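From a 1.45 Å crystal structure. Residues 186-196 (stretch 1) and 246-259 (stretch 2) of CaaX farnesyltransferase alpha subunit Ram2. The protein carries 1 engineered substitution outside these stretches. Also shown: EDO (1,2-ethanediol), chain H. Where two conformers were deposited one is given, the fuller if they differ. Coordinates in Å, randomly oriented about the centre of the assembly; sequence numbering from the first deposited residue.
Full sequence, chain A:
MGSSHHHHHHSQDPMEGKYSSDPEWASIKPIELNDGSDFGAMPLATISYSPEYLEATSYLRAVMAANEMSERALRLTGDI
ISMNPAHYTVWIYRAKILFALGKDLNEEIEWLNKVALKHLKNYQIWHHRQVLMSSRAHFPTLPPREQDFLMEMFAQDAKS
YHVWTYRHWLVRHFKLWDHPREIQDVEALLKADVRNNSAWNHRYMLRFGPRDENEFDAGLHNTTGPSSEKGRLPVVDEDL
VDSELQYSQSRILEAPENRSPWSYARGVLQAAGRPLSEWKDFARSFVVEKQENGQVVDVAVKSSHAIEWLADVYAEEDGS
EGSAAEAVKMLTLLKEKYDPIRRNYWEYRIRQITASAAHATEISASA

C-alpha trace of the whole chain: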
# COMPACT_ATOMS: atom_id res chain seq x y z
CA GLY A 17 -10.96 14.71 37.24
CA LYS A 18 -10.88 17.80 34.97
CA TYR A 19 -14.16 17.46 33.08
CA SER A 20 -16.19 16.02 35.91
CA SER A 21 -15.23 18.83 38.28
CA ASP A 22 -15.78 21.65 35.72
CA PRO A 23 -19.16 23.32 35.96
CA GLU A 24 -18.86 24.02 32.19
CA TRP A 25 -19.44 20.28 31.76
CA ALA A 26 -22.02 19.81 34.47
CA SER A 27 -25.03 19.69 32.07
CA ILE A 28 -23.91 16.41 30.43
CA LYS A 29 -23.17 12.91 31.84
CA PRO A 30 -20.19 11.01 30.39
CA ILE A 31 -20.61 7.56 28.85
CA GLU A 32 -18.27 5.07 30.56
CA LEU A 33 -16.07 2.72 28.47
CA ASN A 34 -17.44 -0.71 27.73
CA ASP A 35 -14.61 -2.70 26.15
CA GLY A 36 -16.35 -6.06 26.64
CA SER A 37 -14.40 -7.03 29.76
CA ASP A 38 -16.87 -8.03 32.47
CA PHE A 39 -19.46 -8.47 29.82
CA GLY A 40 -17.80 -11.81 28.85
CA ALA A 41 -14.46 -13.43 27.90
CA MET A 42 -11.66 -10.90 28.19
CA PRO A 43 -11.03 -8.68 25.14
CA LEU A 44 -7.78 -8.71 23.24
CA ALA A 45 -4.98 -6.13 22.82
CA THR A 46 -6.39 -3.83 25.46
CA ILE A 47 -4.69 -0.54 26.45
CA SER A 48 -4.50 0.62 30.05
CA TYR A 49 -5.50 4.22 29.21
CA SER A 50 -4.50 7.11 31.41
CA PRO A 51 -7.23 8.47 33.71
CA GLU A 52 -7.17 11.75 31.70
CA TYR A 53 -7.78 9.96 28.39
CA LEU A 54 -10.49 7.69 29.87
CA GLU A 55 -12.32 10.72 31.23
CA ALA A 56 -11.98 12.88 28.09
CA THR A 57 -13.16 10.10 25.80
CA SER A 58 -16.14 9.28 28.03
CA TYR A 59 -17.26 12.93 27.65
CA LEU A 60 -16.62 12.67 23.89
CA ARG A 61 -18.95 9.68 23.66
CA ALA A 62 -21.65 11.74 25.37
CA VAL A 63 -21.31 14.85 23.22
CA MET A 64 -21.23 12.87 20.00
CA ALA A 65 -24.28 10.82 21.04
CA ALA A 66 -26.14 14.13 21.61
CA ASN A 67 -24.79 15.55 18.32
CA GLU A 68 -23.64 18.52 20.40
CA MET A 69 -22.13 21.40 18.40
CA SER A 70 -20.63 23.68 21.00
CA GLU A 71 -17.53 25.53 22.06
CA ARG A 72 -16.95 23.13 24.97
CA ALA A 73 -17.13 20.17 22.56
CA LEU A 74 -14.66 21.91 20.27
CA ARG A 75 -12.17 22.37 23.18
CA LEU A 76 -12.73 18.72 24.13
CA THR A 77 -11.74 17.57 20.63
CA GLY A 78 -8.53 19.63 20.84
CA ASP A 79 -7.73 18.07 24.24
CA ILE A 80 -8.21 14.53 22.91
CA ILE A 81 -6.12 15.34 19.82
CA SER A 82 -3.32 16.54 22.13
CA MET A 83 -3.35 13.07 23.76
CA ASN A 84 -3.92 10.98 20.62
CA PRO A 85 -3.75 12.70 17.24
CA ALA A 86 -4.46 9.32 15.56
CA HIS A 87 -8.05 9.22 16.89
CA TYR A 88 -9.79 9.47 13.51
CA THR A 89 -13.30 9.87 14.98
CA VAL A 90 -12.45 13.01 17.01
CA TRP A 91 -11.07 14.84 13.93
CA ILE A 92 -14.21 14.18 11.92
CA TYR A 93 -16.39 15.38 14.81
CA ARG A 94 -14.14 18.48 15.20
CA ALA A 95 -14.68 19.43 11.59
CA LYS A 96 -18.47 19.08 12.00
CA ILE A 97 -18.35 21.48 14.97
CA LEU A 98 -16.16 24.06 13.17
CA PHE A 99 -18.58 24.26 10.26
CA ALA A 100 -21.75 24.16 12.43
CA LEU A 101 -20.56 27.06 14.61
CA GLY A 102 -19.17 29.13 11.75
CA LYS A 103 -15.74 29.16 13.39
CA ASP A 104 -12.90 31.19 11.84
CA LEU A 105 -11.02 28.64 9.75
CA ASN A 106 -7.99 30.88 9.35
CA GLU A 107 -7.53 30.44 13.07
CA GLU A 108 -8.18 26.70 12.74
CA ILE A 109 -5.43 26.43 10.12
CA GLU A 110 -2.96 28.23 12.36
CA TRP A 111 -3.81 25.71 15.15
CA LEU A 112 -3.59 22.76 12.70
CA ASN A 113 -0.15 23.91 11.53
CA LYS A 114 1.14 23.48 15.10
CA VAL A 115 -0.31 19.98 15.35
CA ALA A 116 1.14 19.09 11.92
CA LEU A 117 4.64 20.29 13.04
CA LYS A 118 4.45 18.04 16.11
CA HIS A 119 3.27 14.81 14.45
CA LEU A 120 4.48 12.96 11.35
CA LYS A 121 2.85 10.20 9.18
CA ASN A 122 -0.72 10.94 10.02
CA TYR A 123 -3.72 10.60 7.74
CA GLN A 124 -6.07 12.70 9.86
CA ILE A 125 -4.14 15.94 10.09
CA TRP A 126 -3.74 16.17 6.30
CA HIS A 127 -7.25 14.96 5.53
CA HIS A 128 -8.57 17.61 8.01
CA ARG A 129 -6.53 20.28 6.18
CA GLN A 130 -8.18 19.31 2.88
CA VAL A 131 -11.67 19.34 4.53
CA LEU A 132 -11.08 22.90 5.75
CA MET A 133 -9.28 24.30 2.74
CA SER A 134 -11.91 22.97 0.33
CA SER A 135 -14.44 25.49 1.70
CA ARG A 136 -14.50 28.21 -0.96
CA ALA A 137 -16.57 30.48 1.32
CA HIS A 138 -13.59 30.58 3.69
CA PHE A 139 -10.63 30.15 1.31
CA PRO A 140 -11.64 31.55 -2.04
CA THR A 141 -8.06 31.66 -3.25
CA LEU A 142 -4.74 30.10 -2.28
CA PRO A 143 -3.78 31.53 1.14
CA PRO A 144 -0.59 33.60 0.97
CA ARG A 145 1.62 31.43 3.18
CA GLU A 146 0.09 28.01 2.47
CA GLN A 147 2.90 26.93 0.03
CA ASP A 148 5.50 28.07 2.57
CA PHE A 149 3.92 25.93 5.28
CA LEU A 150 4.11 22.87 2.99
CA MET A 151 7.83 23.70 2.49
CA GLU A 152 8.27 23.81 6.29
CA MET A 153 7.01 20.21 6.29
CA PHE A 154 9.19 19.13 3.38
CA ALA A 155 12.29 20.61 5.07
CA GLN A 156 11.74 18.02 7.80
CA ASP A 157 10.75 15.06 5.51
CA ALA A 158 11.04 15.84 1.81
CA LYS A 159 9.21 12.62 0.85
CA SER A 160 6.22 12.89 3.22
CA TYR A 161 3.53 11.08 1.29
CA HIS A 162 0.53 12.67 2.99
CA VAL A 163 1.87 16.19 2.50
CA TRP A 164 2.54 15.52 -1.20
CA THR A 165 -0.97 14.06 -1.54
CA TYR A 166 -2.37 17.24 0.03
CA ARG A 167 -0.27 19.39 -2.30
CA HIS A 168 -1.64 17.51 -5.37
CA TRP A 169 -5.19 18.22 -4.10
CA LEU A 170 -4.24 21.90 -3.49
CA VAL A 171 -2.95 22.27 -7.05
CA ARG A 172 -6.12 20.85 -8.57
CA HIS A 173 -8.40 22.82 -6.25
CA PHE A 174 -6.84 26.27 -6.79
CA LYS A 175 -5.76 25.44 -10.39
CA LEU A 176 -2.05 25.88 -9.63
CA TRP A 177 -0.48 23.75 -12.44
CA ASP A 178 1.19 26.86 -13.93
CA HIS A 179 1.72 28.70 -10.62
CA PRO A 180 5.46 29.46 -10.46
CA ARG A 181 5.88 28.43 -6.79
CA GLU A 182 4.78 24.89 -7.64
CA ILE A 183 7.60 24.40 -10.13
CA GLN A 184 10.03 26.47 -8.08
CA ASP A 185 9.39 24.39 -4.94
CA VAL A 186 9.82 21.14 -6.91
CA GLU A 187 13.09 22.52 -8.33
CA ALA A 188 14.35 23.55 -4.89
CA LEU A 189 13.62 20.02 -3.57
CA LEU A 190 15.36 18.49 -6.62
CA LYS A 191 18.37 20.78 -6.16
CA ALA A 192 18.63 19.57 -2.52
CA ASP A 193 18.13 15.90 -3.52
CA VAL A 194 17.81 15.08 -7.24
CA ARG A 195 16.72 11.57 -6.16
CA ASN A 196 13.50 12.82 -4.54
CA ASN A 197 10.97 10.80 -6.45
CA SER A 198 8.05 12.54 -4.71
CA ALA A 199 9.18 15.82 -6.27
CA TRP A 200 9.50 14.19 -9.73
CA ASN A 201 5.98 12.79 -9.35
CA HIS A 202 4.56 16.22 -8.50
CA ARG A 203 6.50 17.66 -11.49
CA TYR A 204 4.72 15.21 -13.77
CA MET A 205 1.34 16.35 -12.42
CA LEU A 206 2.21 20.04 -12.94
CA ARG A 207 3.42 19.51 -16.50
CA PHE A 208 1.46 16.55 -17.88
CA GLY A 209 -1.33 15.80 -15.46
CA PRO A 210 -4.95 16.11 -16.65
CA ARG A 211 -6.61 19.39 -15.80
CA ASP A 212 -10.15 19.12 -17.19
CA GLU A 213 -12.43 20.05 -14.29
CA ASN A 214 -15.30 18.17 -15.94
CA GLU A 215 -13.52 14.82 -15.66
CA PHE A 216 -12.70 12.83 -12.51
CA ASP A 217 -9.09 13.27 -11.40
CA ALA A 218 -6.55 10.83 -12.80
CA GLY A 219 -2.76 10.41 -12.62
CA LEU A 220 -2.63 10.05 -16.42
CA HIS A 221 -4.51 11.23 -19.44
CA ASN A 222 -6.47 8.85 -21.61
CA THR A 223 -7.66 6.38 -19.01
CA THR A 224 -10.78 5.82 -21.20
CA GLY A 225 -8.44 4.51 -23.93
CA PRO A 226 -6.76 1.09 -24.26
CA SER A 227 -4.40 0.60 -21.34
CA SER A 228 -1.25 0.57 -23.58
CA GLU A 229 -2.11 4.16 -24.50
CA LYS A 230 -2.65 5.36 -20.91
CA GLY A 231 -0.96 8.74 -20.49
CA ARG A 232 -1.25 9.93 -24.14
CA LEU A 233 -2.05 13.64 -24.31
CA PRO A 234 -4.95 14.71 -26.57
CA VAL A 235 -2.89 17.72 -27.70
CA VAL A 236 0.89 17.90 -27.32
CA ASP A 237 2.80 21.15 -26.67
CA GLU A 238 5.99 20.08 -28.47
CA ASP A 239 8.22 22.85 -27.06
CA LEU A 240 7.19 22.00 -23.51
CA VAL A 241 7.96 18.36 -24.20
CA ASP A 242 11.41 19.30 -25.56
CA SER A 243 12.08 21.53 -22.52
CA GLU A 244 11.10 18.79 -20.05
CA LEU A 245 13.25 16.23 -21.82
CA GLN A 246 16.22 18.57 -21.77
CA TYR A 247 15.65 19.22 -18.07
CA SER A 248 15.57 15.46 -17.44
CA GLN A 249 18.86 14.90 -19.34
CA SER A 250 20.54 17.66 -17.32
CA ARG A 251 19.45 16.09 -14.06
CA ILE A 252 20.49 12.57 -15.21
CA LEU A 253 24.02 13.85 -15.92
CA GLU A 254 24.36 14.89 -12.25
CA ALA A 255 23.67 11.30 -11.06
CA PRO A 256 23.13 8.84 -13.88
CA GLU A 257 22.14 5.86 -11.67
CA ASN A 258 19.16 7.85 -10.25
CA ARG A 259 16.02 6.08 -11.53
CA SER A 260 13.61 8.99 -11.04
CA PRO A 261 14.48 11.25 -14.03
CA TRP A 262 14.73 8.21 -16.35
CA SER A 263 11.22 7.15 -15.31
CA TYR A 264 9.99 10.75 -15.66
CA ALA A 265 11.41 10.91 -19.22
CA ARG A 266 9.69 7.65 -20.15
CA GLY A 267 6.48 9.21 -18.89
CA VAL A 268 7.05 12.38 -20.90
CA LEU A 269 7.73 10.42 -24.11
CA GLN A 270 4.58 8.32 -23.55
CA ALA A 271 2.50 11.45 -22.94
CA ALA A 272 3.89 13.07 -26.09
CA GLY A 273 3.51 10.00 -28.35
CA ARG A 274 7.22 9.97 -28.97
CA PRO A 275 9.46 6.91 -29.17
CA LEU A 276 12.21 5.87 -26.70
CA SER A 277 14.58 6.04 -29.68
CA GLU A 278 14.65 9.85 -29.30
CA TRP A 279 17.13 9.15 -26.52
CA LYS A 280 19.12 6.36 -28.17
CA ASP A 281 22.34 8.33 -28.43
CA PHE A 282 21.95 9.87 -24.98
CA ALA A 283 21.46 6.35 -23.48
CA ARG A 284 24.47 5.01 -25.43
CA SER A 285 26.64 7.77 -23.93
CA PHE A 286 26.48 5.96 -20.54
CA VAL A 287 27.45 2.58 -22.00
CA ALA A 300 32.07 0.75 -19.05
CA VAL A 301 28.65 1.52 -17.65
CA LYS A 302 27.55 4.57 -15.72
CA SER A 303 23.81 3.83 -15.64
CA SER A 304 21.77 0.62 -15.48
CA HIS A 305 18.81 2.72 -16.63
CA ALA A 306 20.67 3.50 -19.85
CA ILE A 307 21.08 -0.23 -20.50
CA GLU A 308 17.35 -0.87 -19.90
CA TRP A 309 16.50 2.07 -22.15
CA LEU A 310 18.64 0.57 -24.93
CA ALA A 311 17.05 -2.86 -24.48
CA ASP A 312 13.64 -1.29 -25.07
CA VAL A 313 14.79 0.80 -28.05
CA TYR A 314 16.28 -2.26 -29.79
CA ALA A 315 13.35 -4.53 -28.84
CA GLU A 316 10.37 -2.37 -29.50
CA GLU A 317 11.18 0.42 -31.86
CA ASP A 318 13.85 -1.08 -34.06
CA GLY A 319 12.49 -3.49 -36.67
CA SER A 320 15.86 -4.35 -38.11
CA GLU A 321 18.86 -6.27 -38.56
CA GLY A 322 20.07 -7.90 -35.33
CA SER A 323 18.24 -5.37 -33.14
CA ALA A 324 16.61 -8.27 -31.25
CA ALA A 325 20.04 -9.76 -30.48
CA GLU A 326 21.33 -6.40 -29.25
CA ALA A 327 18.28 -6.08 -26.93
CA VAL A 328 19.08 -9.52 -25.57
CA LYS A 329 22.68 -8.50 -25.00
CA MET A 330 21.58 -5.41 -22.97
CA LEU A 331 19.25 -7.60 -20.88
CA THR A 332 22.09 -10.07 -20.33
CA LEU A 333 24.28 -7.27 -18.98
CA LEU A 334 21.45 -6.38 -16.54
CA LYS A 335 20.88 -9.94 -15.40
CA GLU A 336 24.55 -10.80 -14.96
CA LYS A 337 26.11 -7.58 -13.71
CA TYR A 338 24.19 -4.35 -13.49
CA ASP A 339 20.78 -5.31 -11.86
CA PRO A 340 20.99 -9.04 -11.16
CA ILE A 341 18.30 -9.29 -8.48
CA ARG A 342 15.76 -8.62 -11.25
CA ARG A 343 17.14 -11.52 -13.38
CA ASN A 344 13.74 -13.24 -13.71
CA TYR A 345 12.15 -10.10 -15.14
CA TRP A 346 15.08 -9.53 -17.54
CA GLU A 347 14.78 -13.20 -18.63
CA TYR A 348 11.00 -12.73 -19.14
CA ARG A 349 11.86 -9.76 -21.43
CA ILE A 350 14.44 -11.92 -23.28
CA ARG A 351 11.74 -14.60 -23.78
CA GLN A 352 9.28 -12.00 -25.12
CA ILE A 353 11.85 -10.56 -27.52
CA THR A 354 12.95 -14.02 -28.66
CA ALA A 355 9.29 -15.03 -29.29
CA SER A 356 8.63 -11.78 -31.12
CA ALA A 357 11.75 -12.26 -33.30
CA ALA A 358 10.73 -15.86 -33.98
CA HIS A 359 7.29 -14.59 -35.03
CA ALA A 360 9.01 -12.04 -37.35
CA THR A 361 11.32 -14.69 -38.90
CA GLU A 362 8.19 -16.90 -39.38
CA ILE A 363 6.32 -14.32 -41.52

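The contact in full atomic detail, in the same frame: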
# COMPACT_ATOMS: atom_id res chain seq x y z
N VAL A 186 9.30 22.43 -6.43
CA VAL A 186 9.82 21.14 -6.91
C VAL A 186 11.30 21.27 -7.26
O VAL A 186 12.09 20.41 -6.87
CB VAL A 186 9.00 20.73 -8.16
CG1 VAL A 186 9.79 19.75 -9.07
CG2 VAL A 186 7.67 20.15 -7.77
N GLU A 187 11.69 22.36 -7.95
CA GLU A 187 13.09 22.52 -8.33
C GLU A 187 14.00 22.73 -7.12
O GLU A 187 15.15 22.26 -7.12
CB GLU A 187 13.24 23.62 -9.43
CG GLU A 187 12.60 23.02 -10.72
CD GLU A 187 12.70 23.85 -11.93
OE1 GLU A 187 13.05 25.04 -11.78
OE2 GLU A 187 12.36 23.31 -13.01
N ALA A 188 13.53 23.41 -6.08
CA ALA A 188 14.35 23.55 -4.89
C ALA A 188 14.56 22.19 -4.24
O ALA A 188 15.65 21.89 -3.73
CB ALA A 188 13.69 24.51 -3.91
N LEU A 189 13.50 21.36 -4.18
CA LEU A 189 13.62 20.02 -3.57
C LEU A 189 14.54 19.18 -4.44
O LEU A 189 15.33 18.38 -3.86
CB LEU A 189 12.23 19.42 -3.43
CG LEU A 189 11.46 20.13 -2.27
CD1 LEU A 189 9.96 19.94 -2.45
CD2 LEU A 189 11.94 19.60 -0.90
N LEU A 190 14.47 19.32 -5.76
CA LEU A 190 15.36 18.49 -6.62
C LEU A 190 16.80 19.00 -6.63
O LEU A 190 17.73 18.26 -6.88
CB LEU A 190 14.79 18.38 -8.02
CG LEU A 190 13.49 17.59 -8.09
CD1 LEU A 190 13.01 17.61 -9.53
CD2 LEU A 190 13.71 16.14 -7.58
N LYS A 191 17.00 20.30 -6.36
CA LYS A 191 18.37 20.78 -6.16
C LYS A 191 18.94 20.16 -4.87
O LYS A 191 20.11 19.71 -4.86
CB LYS A 191 18.36 22.33 -6.12
CG LYS A 191 19.75 22.89 -5.91
CD LYS A 191 19.72 24.42 -6.08
CE LYS A 191 21.14 24.91 -5.92
NZ LYS A 191 21.28 25.04 -4.46
N ALA A 192 18.15 20.13 -3.79
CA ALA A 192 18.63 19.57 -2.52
C ALA A 192 18.85 18.07 -2.67
O ALA A 192 19.83 17.55 -2.09
CB ALA A 192 17.60 19.85 -1.41
N ASP A 193 17.96 17.38 -3.37
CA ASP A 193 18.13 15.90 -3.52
C ASP A 193 17.49 15.52 -4.86
O ASP A 193 16.27 15.34 -4.95
CB ASP A 193 17.50 15.13 -2.36
CG ASP A 193 17.81 13.65 -2.41
OD1 ASP A 193 18.33 13.20 -3.46
OD2 ASP A 193 17.51 12.99 -1.40
N VAL A 194 18.31 15.40 -5.90
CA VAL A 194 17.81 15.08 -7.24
C VAL A 194 17.14 13.69 -7.28
O VAL A 194 16.41 13.38 -8.25
CB VAL A 194 18.97 15.21 -8.28
CG1 VAL A 194 20.07 14.12 -8.06
CG2 VAL A 194 18.42 15.22 -9.71
N ARG A 195 17.35 12.90 -6.24
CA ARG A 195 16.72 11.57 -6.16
C ARG A 195 15.37 11.56 -5.47
O ARG A 195 14.83 10.50 -5.14
CB ARG A 195 17.66 10.58 -5.46
CG ARG A 195 18.93 10.42 -6.32
CD ARG A 195 20.06 10.07 -5.46
NE ARG A 195 21.30 9.77 -6.21
CZ ARG A 195 22.47 10.34 -5.91
NH1 ARG A 195 22.55 11.26 -4.96
NH2 ARG A 195 23.56 9.95 -6.55
N ASN A 196 14.81 12.76 -5.20
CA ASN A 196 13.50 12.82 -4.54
C ASN A 196 12.37 12.51 -5.50
O ASN A 196 11.90 13.36 -6.23
CB ASN A 196 13.29 14.19 -3.88
CG ASN A 196 12.02 14.25 -3.09
OD1 ASN A 196 11.13 13.42 -3.26
ND2 ASN A 196 11.90 15.25 -2.24
N GLN A 246 14.90 18.02 -22.01
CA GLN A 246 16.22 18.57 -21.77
C GLN A 246 16.50 18.70 -20.29
O GLN A 246 17.63 18.40 -19.82
CB GLN A 246 16.32 19.97 -22.45
CG GLN A 246 17.65 20.65 -22.30
CD GLN A 246 17.69 21.94 -23.12
OE1 GLN A 246 17.25 23.00 -22.66
NE2 GLN A 246 18.20 21.84 -24.36
N TYR A 247 15.49 19.11 -19.52
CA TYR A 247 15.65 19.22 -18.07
C TYR A 247 16.03 17.84 -17.47
O TYR A 247 16.96 17.70 -16.64
CB TYR A 247 14.37 19.74 -17.42
CG TYR A 247 14.42 19.79 -15.91
CD1 TYR A 247 14.97 20.90 -15.25
CD2 TYR A 247 13.89 18.75 -15.14
CE1 TYR A 247 15.01 20.97 -13.88
CE2 TYR A 247 13.95 18.78 -13.77
CZ TYR A 247 14.50 19.88 -13.14
OH TYR A 247 14.50 19.91 -11.78
N SER A 248 15.32 16.84 -17.91
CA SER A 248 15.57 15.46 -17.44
C SER A 248 17.01 15.02 -17.76
O SER A 248 17.65 14.42 -16.88
CB SER A 248 14.58 14.49 -18.08
OG SER A 248 13.27 14.86 -17.70
N GLN A 249 17.48 15.27 -19.00
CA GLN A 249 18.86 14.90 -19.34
C GLN A 249 19.82 15.62 -18.42
O GLN A 249 20.78 15.03 -17.97
CB GLN A 249 19.18 15.19 -20.80
CG GLN A 249 18.42 14.30 -21.75
CD GLN A 249 18.92 14.40 -23.19
OE1 GLN A 249 19.72 15.28 -23.51
NE2 GLN A 249 18.48 13.48 -24.05
N SER A 250 19.60 16.91 -18.18
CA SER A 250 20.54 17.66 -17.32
C SER A 250 20.59 17.10 -15.91
O SER A 250 21.65 17.05 -15.28
CB SER A 250 20.12 19.11 -17.22
OG SER A 250 20.29 19.76 -18.45
N ARG A 251 19.44 16.69 -15.38
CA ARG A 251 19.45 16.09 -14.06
C ARG A 251 20.12 14.71 -14.06
O ARG A 251 20.83 14.38 -13.12
CB ARG A 251 18.02 15.98 -13.51
CG ARG A 251 17.29 17.32 -13.35
CD ARG A 251 17.88 18.26 -12.25
NE ARG A 251 19.11 18.88 -12.53
CZ ARG A 251 19.25 19.92 -13.37
NH1 ARG A 251 18.20 20.37 -14.06
NH2 ARG A 251 20.46 20.48 -13.58
N ILE A 252 19.85 13.91 -15.09
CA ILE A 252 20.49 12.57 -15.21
C ILE A 252 22.02 12.72 -15.18
O ILE A 252 22.71 11.97 -14.47
CB ILE A 252 20.04 11.87 -16.50
CG1 ILE A 252 18.58 11.39 -16.27
CG2 ILE A 252 20.98 10.69 -16.85
CD1 ILE A 252 17.90 10.96 -17.59
N LEU A 253 22.56 13.72 -15.86
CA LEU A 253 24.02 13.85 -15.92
C LEU A 253 24.63 14.14 -14.54
O LEU A 253 25.80 13.84 -14.29
CB LEU A 253 24.39 14.96 -16.92
CG LEU A 253 24.13 14.62 -18.39
CD1 LEU A 253 24.19 15.89 -19.25
CD2 LEU A 253 25.12 13.56 -18.91
N GLU A 254 23.86 14.68 -13.61
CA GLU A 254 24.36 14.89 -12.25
C GLU A 254 24.49 13.61 -11.46
O GLU A 254 25.25 13.56 -10.47
CB GLU A 254 23.44 15.84 -11.47
CG GLU A 254 23.33 17.22 -12.10
CD GLU A 254 22.23 18.09 -11.51
OE1 GLU A 254 21.36 17.63 -10.77
OE2 GLU A 254 22.26 19.29 -11.79
N ALA A 255 23.74 12.55 -11.86
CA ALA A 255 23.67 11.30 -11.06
C ALA A 255 23.01 10.26 -11.93
O ALA A 255 21.83 10.02 -11.85
CB ALA A 255 22.88 11.50 -9.73
N PRO A 256 23.78 9.66 -12.84
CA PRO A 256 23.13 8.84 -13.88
C PRO A 256 22.45 7.57 -13.35
O PRO A 256 21.60 7.06 -14.07
CB PRO A 256 24.32 8.44 -14.81
CG PRO A 256 25.23 9.58 -14.67
CD PRO A 256 25.21 9.89 -13.17
N GLU A 257 22.81 7.07 -12.17
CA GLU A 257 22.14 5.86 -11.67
C GLU A 257 20.81 6.19 -10.95
O GLU A 257 20.14 5.29 -10.48
CB GLU A 257 23.10 5.09 -10.76
CG GLU A 257 22.67 3.66 -10.35
CD GLU A 257 22.35 2.74 -11.51
OE1 GLU A 257 22.68 3.09 -12.64
OE2 GLU A 257 21.78 1.64 -11.27
N ASN A 258 20.41 7.46 -10.92
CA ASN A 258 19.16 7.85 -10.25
C ASN A 258 17.96 7.48 -11.14
O ASN A 258 17.78 8.06 -12.21
CB ASN A 258 19.24 9.34 -10.10
CG ASN A 258 17.98 10.01 -9.59
OD1 ASN A 258 17.06 9.38 -9.06
ND2 ASN A 258 17.97 11.35 -9.72
N ARG A 259 17.13 6.54 -10.70
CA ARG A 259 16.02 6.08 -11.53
C ARG A 259 15.02 7.18 -11.87
O ARG A 259 14.44 7.18 -12.94
CB ARG A 259 15.30 4.93 -10.82
CG ARG A 259 14.06 4.41 -11.54
CD ARG A 259 13.52 3.23 -10.75
NE ARG A 259 14.56 2.19 -10.54
CZ ARG A 259 14.93 1.27 -11.42
NH1 ARG A 259 14.30 1.16 -12.61
NH2 ARG A 259 15.88 0.40 -11.07
C1 EDO H . 20.83 -1.38 -9.50
O1 EDO H . 21.66 -2.54 -9.67
C2 EDO H . 21.62 -0.39 -8.64
O2 EDO H . 22.80 0.10 -9.32
O HOH W 1 16.33 21.60 -9.63
O HOH W 2 19.06 18.83 -9.37

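Each stretch is the end of a helix followed by a turn. The helix of stretch 1 runs through Ala-192, and Asp-193 is the first residue to leave helical geometry. A type I beta turn from Asp-193 to Asn-196 follows, closed by a backbone hydrogen bond from Asn-196 N to Asp-193 O (3.0 Å). Stretch 2 repeats the pattern with a type I turn from Ala-255 to Asn-258, closed by Asn-258 N to Ala-255 O (3.1 Å). Asn-196 and Asn-258 are both N-caps, and each side chain caps a backbone nitrogen just past its stretch.

The backbones converge towards the turns. The CA atoms of Glu-187 and Tyr-247 lie 10.6 Å apart, those of Val-194 and Arg-251 7.1 Å, and those of Arg-195 and Asn-258 6.0 Å. Long side chains and water therefore span the wider end, while the turns meet directly. The contact buries 403 Å², both sides summed.

One direct hydrogen bond crosses the contact. Asn-258 ND2 donates to Val-194 O at 3.0 Å, with an angle of 151°. The amide of Asn-258 thus does two jobs: OD1 serves the cap, and ND2 satisfies a carbonyl of the opposing turn. Asp-193 supports that turn from within, its OD1 accepting a hydrogen bond from Arg-195 N at 3.0 Å.

Val-194 is the centre of the nonpolar packing. Its CA-to-CB bond points toward stretch 2. Its CG1 lies 4.2 Å from Ala-255 CB, an apolar contact, and its CG2 lies 3.9 Å from Arg-251 CB. At the wider end, Tyr-247 also points toward the partner. Its OH approaches Leu-190 CD1 at 3.5 Å, and its CE1 lies 3.6 Å from Glu-187 OE2. The carboxylate sits oblique to the ring.

Arg-195 packs through its carbon chain and the flat face of its guanidinium. Arg-195 CG lies 3.4 Å from Asn-258 CG. Farther out, Ala-255 CB covers one face of the Arg-195 guanidinium, with NH2 3.6 Å from that methyl. Such a face has no N-H pointing outward, so a methyl can rest on it while the in-plane hydrogens stay free. Both NH1 and NH2 find hydrogen bonds elsewhere in the structure.

Arg-251 and Glu-254 form a salt bridge within stretch 2. Arg-251 NH2 donates to Glu-254 OE2 at 2.8 Å, and Arg-251 NE donates to Glu-254 OE1 at 3.1 Å. This two-point pairing holds the carboxylate beside Val-194, whose CG2 is 3.9 Å from Glu-254 OE1.

Two waters fill the gap between the helices. Water 1 donates to Glu-187 O at 2.9 Å and is hydrogen-bonded to Tyr-247 OH at 3.3 Å. Water 2 donates to Leu-190 O and to Glu-254 OE1, both at 2.9 Å. Each water links a backbone carbonyl of stretch 1 to a side chain of stretch 2.

The ethanediol, probably from the crystallisation liquor, donates from O2 to Glu-257 OE2 at 2.7 Å. Glu-257 takes no part in the contact.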